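Local structure of phosphoribosylaminoimidazole carboxylase, ATPase subunit (Thermus thermophilus, 3AW8) at residues Glu100-Pro112 / Leu245-Met259. The protein probably catalyses the ATP-dependent carboxylation of 5-aminoimidazole ribonucleotide with bicarbonate to N5-carboxyaminoimidazole ribonucleotide, a step of purine biosynthesis. Numbering follows the deposited sequence.
With AMP (adenosine monophosphate), chain C.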
loop_
_atom_site.group_PDB
_atom_site.type_symbol
_atom_site.label_atom_id
_atom_site.label_comp_id
_atom_site.label_asym_id
_atom_site.label_seq_id
_atom_site.Cartn_x
_atom_site.Cartn_y
_atom_site.Cartn_z
ATOM N N GLU A 100 -25.001 22.935 -6.684
ATOM C CA GLU A 100 -23.550 22.848 -6.835
ATOM C C GLU A 100 -22.995 24.098 -7.520
ATOM O O GLU A 100 -22.087 24.760 -7.002
ATOM C CB GLU A 100 -23.201 21.606 -7.660
ATOM C CG GLU A 100 -21.841 21.009 -7.373
ATOM C CD GLU A 100 -21.588 19.749 -8.183
ATOM O OE1 GLU A 100 -20.636 19.003 -7.865
ATOM O OE2 GLU A 100 -22.345 19.508 -9.147
ATOM N N LYS A 101 -23.554 24.412 -8.685
ATOM C CA LYS A 101 -23.139 25.575 -9.459
ATOM C C LYS A 101 -23.332 26.894 -8.704
ATOM O O LYS A 101 -22.432 27.737 -8.677
ATOM C CB LYS A 101 -23.914 25.628 -10.778
ATOM C CG LYS A 101 -23.133 25.201 -12.015
ATOM C CD LYS A 101 -22.828 23.719 -12.021
ATOM C CE LYS A 101 -22.544 23.220 -13.438
ATOM N NZ LYS A 101 -21.416 23.935 -14.105
ATOM N N THR A 102 -24.500 27.079 -8.095
ATOM C CA THR A 102 -24.769 28.314 -7.361
ATOM C C THR A 102 -23.766 28.481 -6.235
ATOM O O THR A 102 -23.239 29.574 -6.023
ATOM C CB THR A 102 -26.187 28.343 -6.745
ATOM O OG1 THR A 102 -26.260 27.412 -5.659
ATOM C CG2 THR A 102 -27.232 27.988 -7.789
ATOM N N PHE A 103 -23.503 27.393 -5.514
ATOM C CA PHE A 103 -22.554 27.420 -4.403
ATOM C C PHE A 103 -21.176 27.937 -4.833
ATOM O O PHE A 103 -20.629 28.856 -4.218
ATOM C CB PHE A 103 -22.435 26.023 -3.783
ATOM C CG PHE A 103 -21.322 25.890 -2.778
ATOM C CD1 PHE A 103 -20.064 25.435 -3.168
ATOM C CD2 PHE A 103 -21.527 26.219 -1.444
ATOM C CE1 PHE A 103 -19.027 25.306 -2.242
ATOM C CE2 PHE A 103 -20.496 26.093 -0.512
ATOM C CZ PHE A 103 -19.245 25.636 -0.913
ATOM N N PHE A 104 -20.615 27.349 -5.886
ATOM C CA PHE A 104 -19.309 27.786 -6.366
ATOM C C PHE A 104 -19.419 29.157 -7.015
ATOM O O PHE A 104 -18.521 29.991 -6.882
ATOM C CB PHE A 104 -18.716 26.770 -7.356
ATOM C CG PHE A 104 -17.937 25.670 -6.696
ATOM C CD1 PHE A 104 -18.586 24.659 -5.998
ATOM C CD2 PHE A 104 -16.549 25.681 -6.716
ATOM C CE1 PHE A 104 -17.866 23.677 -5.325
ATOM C CE2 PHE A 104 -15.818 24.701 -6.046
ATOM C CZ PHE A 104 -16.480 23.697 -5.348
ATOM N N GLN A 105 -20.521 29.392 -7.718
ATOM C CA GLN A 105 -20.727 30.682 -8.353
ATOM C C GLN A 105 -20.726 31.743 -7.259
ATOM O O GLN A 105 -20.284 32.868 -7.473
ATOM C CB GLN A 105 -22.059 30.706 -9.105
ATOM C CG GLN A 105 -22.490 32.101 -9.531
ATOM C CD GLN A 105 -23.773 32.088 -10.334
ATOM O OE1 GLN A 105 -23.768 31.772 -11.524
ATOM N NE2 GLN A 105 -24.885 32.420 -9.685
ATOM N N GLY A 106 -21.210 31.361 -6.080
ATOM C CA GLY A 106 -21.255 32.280 -4.960
ATOM C C GLY A 106 -19.920 32.472 -4.265
ATOM O O GLY A 106 -19.743 33.420 -3.506
ATOM N N LEU A 107 -18.980 31.568 -4.507
ATOM C CA LEU A 107 -17.658 31.662 -3.895
ATOM C C LEU A 107 -16.748 32.525 -4.755
ATOM O O LEU A 107 -15.652 32.906 -4.339
ATOM C CB LEU A 107 -17.045 30.270 -3.736
ATOM C CG LEU A 107 -17.640 29.380 -2.647
ATOM C CD1 LEU A 107 -17.021 27.997 -2.732
ATOM C CD2 LEU A 107 -17.380 30.007 -1.283
ATOM N N GLY A 108 -17.212 32.831 -5.960
ATOM C CA GLY A 108 -16.428 33.655 -6.857
ATOM C C GLY A 108 -15.615 32.836 -7.837
ATOM O O GLY A 108 -14.618 33.318 -8.377
ATOM N N VAL A 109 -16.034 31.596 -8.071
ATOM C CA VAL A 109 -15.319 30.739 -9.003
ATOM C C VAL A 109 -16.135 30.577 -10.288
ATOM O O VAL A 109 -17.343 30.331 -10.253
ATOM C CB VAL A 109 -15.008 29.335 -8.380
ATOM C CG1 VAL A 109 -14.553 29.491 -6.935
ATOM C CG2 VAL A 109 -16.216 28.438 -8.459
ATOM N N PRO A 110 -15.476 30.738 -11.442
ATOM C CA PRO A 110 -16.100 30.619 -12.761
ATOM C C PRO A 110 -16.834 29.299 -12.979
ATOM O O PRO A 110 -16.368 28.241 -12.565
ATOM C CB PRO A 110 -14.916 30.773 -13.710
ATOM C CG PRO A 110 -14.012 31.701 -12.965
ATOM C CD PRO A 110 -14.065 31.143 -11.565
ATOM N N THR A 111 -17.988 29.373 -13.633
ATOM C CA THR A 111 -18.786 28.191 -13.934
ATOM C C THR A 111 -19.432 28.438 -15.285
ATOM O O THR A 111 -19.705 29.580 -15.641
ATOM C CB THR A 111 -19.923 27.969 -12.904
ATOM O OG1 THR A 111 -20.985 28.900 -13.157
ATOM C CG2 THR A 111 -19.414 28.168 -11.482
ATOM N N PRO A 112 -19.686 27.377 -16.061
ATOM C CA PRO A 112 -20.314 27.576 -17.368
ATOM C C PRO A 112 -21.636 28.310 -17.177
ATOM O O PRO A 112 -22.211 28.290 -16.089
ATOM C CB PRO A 112 -20.539 26.150 -17.867
ATOM C CG PRO A 112 -19.461 25.374 -17.192
ATOM C CD PRO A 112 -19.463 25.947 -15.800
ATOM N N LEU A 245 -12.355 18.497 -6.847
ATOM C CA LEU A 245 -12.933 19.533 -7.689
ATOM C C LEU A 245 -12.537 19.325 -9.147
ATOM O O LEU A 245 -11.354 19.251 -9.476
ATOM C CB LEU A 245 -12.452 20.903 -7.212
ATOM C CG LEU A 245 -13.410 21.788 -6.408
ATOM C CD1 LEU A 245 -14.349 20.936 -5.571
ATOM C CD2 LEU A 245 -12.597 22.755 -5.543
ATOM N N GLU A 246 -13.535 19.225 -10.013
ATOM C CA GLU A 246 -13.302 19.046 -11.437
ATOM C C GLU A 246 -13.587 20.338 -12.192
ATOM O O GLU A 246 -14.638 20.947 -12.014
ATOM C CB GLU A 246 -14.190 17.931 -11.981
ATOM C CG GLU A 246 -13.651 16.547 -11.705
ATOM C CD GLU A 246 -14.453 15.463 -12.395
ATOM O OE1 GLU A 246 -15.520 15.089 -11.866
ATOM O OE2 GLU A 246 -14.020 14.994 -13.476
ATOM N N PHE A 247 -12.648 20.762 -13.030
ATOM C CA PHE A 247 -12.829 21.982 -13.813
ATOM C C PHE A 247 -12.658 21.719 -15.306
ATOM O O PHE A 247 -12.197 20.654 -15.720
ATOM C CB PHE A 247 -11.813 23.063 -13.418
ATOM C CG PHE A 247 -11.868 23.465 -11.979
ATOM C CD1 PHE A 247 -11.175 22.743 -11.015
ATOM C CD2 PHE A 247 -12.596 24.582 -11.585
ATOM C CE1 PHE A 247 -11.202 23.130 -9.676
ATOM C CE2 PHE A 247 -12.631 24.978 -10.250
ATOM C CZ PHE A 247 -11.934 24.254 -9.294
ATOM N N PHE A 248 -13.059 22.703 -16.103
ATOM C CA PHE A 248 -12.895 22.656 -17.547
ATOM C C PHE A 248 -11.790 23.675 -17.766
ATOM O O PHE A 248 -11.839 24.760 -17.184
ATOM C CB PHE A 248 -14.147 23.144 -18.270
ATOM C CG PHE A 248 -15.257 22.155 -18.295
ATOM C CD1 PHE A 248 -15.058 20.884 -18.813
ATOM C CD2 PHE A 248 -16.518 22.497 -17.825
ATOM C CE1 PHE A 248 -16.105 19.961 -18.862
ATOM C CE2 PHE A 248 -17.571 21.582 -17.870
ATOM C CZ PHE A 248 -17.362 20.313 -18.390
ATOM N N GLN A 249 -10.783 23.339 -18.567
ATOM C CA GLN A 249 -9.713 24.298 -18.824
ATOM C C GLN A 249 -9.872 24.891 -20.217
ATOM O O GLN A 249 -9.743 24.191 -21.224
ATOM C CB GLN A 249 -8.326 23.654 -18.712
ATOM C CG GLN A 249 -7.208 24.696 -18.637
ATOM C CD GLN A 249 -5.808 24.115 -18.800
ATOM O OE1 GLN A 249 -5.452 23.121 -18.167
ATOM N NE2 GLN A 249 -5.002 24.751 -19.644
ATOM N N VAL A 250 -10.181 26.182 -20.264
ATOM C CA VAL A 250 -10.333 26.893 -21.528
ATOM C C VAL A 250 -9.266 27.982 -21.487
ATOM O O VAL A 250 -9.372 28.947 -20.720
ATOM C CB VAL A 250 -11.737 27.540 -21.664
ATOM C CG1 VAL A 250 -11.962 27.991 -23.101
ATOM C CG2 VAL A 250 -12.811 26.554 -21.253
ATOM N N GLY A 251 -8.225 27.802 -22.292
ATOM C CA GLY A 251 -7.134 28.756 -22.312
ATOM C C GLY A 251 -6.366 28.686 -21.006
ATOM O O GLY A 251 -5.597 27.753 -20.771
ATOM N N GLU A 252 -6.573 29.686 -20.159
ATOM C CA GLU A 252 -5.923 29.751 -18.858
ATOM C C GLU A 252 -6.997 29.979 -17.815
ATOM O O GLU A 252 -6.736 30.474 -16.715
ATOM C CB GLU A 252 -4.900 30.885 -18.816
ATOM C CG GLU A 252 -3.594 30.549 -19.515
ATOM C CD GLU A 252 -2.938 29.294 -18.951
ATOM O OE1 GLU A 252 -2.606 29.277 -17.742
ATOM O OE2 GLU A 252 -2.756 28.323 -19.719
ATOM N N GLU A 253 -8.219 29.610 -18.180
ATOM C CA GLU A 253 -9.352 29.750 -17.286
ATOM C C GLU A 253 -9.858 28.399 -16.804
ATOM O O GLU A 253 -9.785 27.397 -17.521
ATOM C CB GLU A 253 -10.479 30.517 -17.980
ATOM C CG GLU A 253 -10.220 32.007 -18.042
ATOM C CD GLU A 253 -9.891 32.579 -16.672
ATOM O OE1 GLU A 253 -10.735 32.444 -15.753
ATOM O OE2 GLU A 253 -8.789 33.155 -16.513
ATOM N N LEU A 254 -10.355 28.386 -15.572
ATOM C CA LEU A 254 -10.891 27.182 -14.962
ATOM C C LEU A 254 -12.364 27.413 -14.641
ATOM O O LEU A 254 -12.708 28.365 -13.939
ATOM C CB LEU A 254 -10.138 26.857 -13.665
ATOM C CG LEU A 254 -8.654 26.483 -13.697
ATOM C CD1 LEU A 254 -8.159 26.286 -12.274
ATOM C CD2 LEU A 254 -8.450 25.214 -14.510
ATOM N N LEU A 255 -13.224 26.546 -15.166
ATOM C CA LEU A 255 -14.661 26.637 -14.920
ATOM C C LEU A 255 -15.105 25.415 -14.109
ATOM O O LEU A 255 -14.998 24.279 -14.577
ATOM C CB LEU A 255 -15.426 26.666 -16.244
ATOM C CG LEU A 255 -14.994 27.682 -17.304
ATOM C CD1 LEU A 255 -15.873 27.524 -18.534
ATOM C CD2 LEU A 255 -15.091 29.094 -16.748
ATOM N N PHE A 256 -15.596 25.646 -12.895
ATOM C CA PHE A 256 -16.050 24.553 -12.044
ATOM C C PHE A 256 -17.086 23.696 -12.749
ATOM O O PHE A 256 -18.082 24.210 -13.244
ATOM C CB PHE A 256 -16.665 25.098 -10.755
ATOM C CG PHE A 256 -17.401 24.058 -9.953
ATOM C CD1 PHE A 256 -16.711 23.162 -9.146
ATOM C CD2 PHE A 256 -18.786 23.950 -10.034
ATOM C CE1 PHE A 256 -17.393 22.171 -8.429
ATOM C CE2 PHE A 256 -19.473 22.964 -9.322
ATOM C CZ PHE A 256 -18.775 22.074 -8.520
ATOM N N ASN A 257 -16.852 22.389 -12.784
ATOM C CA ASN A 257 -17.783 21.457 -13.413
ATOM C C ASN A 257 -18.501 20.606 -12.365
ATOM O O ASN A 257 -19.723 20.638 -12.278
ATOM C CB ASN A 257 -17.046 20.550 -14.408
ATOM C CG ASN A 257 -17.877 19.340 -14.837
ATOM O OD1 ASN A 257 -19.033 19.472 -15.230
ATOM N ND2 ASN A 257 -17.279 18.155 -14.765
ATOM N N GLU A 258 -17.736 19.855 -11.570
ATOM C CA GLU A 258 -18.294 18.979 -10.533
ATOM C C GLU A 258 -17.445 18.907 -9.274
ATOM O O GLU A 258 -16.234 19.125 -9.311
ATOM C CB GLU A 258 -18.432 17.544 -11.045
ATOM C CG GLU A 258 -19.661 17.245 -11.859
ATOM C CD GLU A 258 -19.769 15.769 -12.208
ATOM O OE1 GLU A 258 -18.875 15.252 -12.916
ATOM O OE2 GLU A 258 -20.749 15.126 -11.769
ATOM N N MET A 259 -18.093 18.580 -8.162
ATOM C CA MET A 259 -17.396 18.415 -6.898
ATOM C C MET A 259 -17.858 17.090 -6.296
ATOM O O MET A 259 -19.014 16.696 -6.445
ATOM C CB MET A 259 -17.686 19.582 -5.942
ATOM C CG MET A 259 -19.037 19.560 -5.253
ATOM S SD MET A 259 -18.859 19.465 -3.443
ATOM C CE MET A 259 -18.660 21.179 -3.016
HETATM P P AMP C . -21.075 14.329 -15.803
HETATM O O1P AMP C . -20.141 13.700 -14.830
HETATM O O2P AMP C . -20.955 15.938 -15.703
HETATM O O3P AMP C . -22.583 13.877 -15.465
HETATM O "O5'" AMP C . -20.710 13.843 -17.311
HETATM C "C5'" AMP C . -19.377 14.285 -17.626
HETATM C "C4'" AMP C . -19.109 14.092 -19.132
HETATM O "O4'" AMP C . -19.973 14.952 -19.944
HETATM C "C3'" AMP C . -17.653 14.436 -19.498
HETATM O "O3'" AMP C . -17.131 13.477 -20.427
HETATM C "C2'" AMP C . -17.719 15.852 -20.089
HETATM O "O2'" AMP C . -16.778 16.010 -21.160
HETATM C "C1'" AMP C . -19.181 16.022 -20.561
HETATM N N9 AMP C . -19.707 17.353 -20.167
HETATM C C8 AMP C . -20.362 17.664 -19.001
HETATM N N7 AMP C . -20.686 18.924 -18.981
HETATM C C5 AMP C . -20.270 19.511 -20.121
HETATM C C6 AMP C . -20.334 20.826 -20.656
HETATM N N6 AMP C . -20.942 21.847 -19.945
HETATM N N1 AMP C . -19.791 21.062 -21.873
HETATM C C2 AMP C . -19.198 20.088 -22.578
HETATM N N3 AMP C . -19.117 18.839 -22.110
HETATM C C4 AMP C . -19.631 18.509 -20.904
#
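Helix 100-107 crosses strand 253-259, an edge strand paired with strand 241-250 in a hairpin, at 141° with axes 9.2 Å apart, and the following loop crosses the strand's edge, where Phe-256 N gives a hydrogen bond to Pro-110 O (2.7 Å). Phe-256 CG stands anti to the backbone N (chi1 168°), which sends the ring toward the helix, where it stacks face to face with Phe-104, centroids 3.7 Å apart and planes at 7°. At the edge of the Phe-104 ring come Met-259 CE, Leu-245 CD2 and Val-109 CG2. With an alanine at Phe-104, one Phe-256 face would probably be bared and the Met-259 methyl would lose the nearer of its two phenylalanine rings. Glu-100 runs extended past the Phe-256 rim, CG 3.4 Å from CZ, and its OE1 takes the Met-259 N-H (2.6 Å) from above the carboxylate plane. Pro-110 CB packs on Leu-255 CD2 at 3.5 Å. In a classic bulge opposite Glu-246, Glu-258 CB leaves the backbone away from the helix, and the extended chain brings OE1 to 2.8 Å from AMP O1P; Phe-248 CZ approaches adenine C5 (3.5 Å). Stack and buried carboxylate-to-backbone bond thus tie helix and loop to a hairpin that also carries Glu-258 and Phe-248 of the AMP pocket.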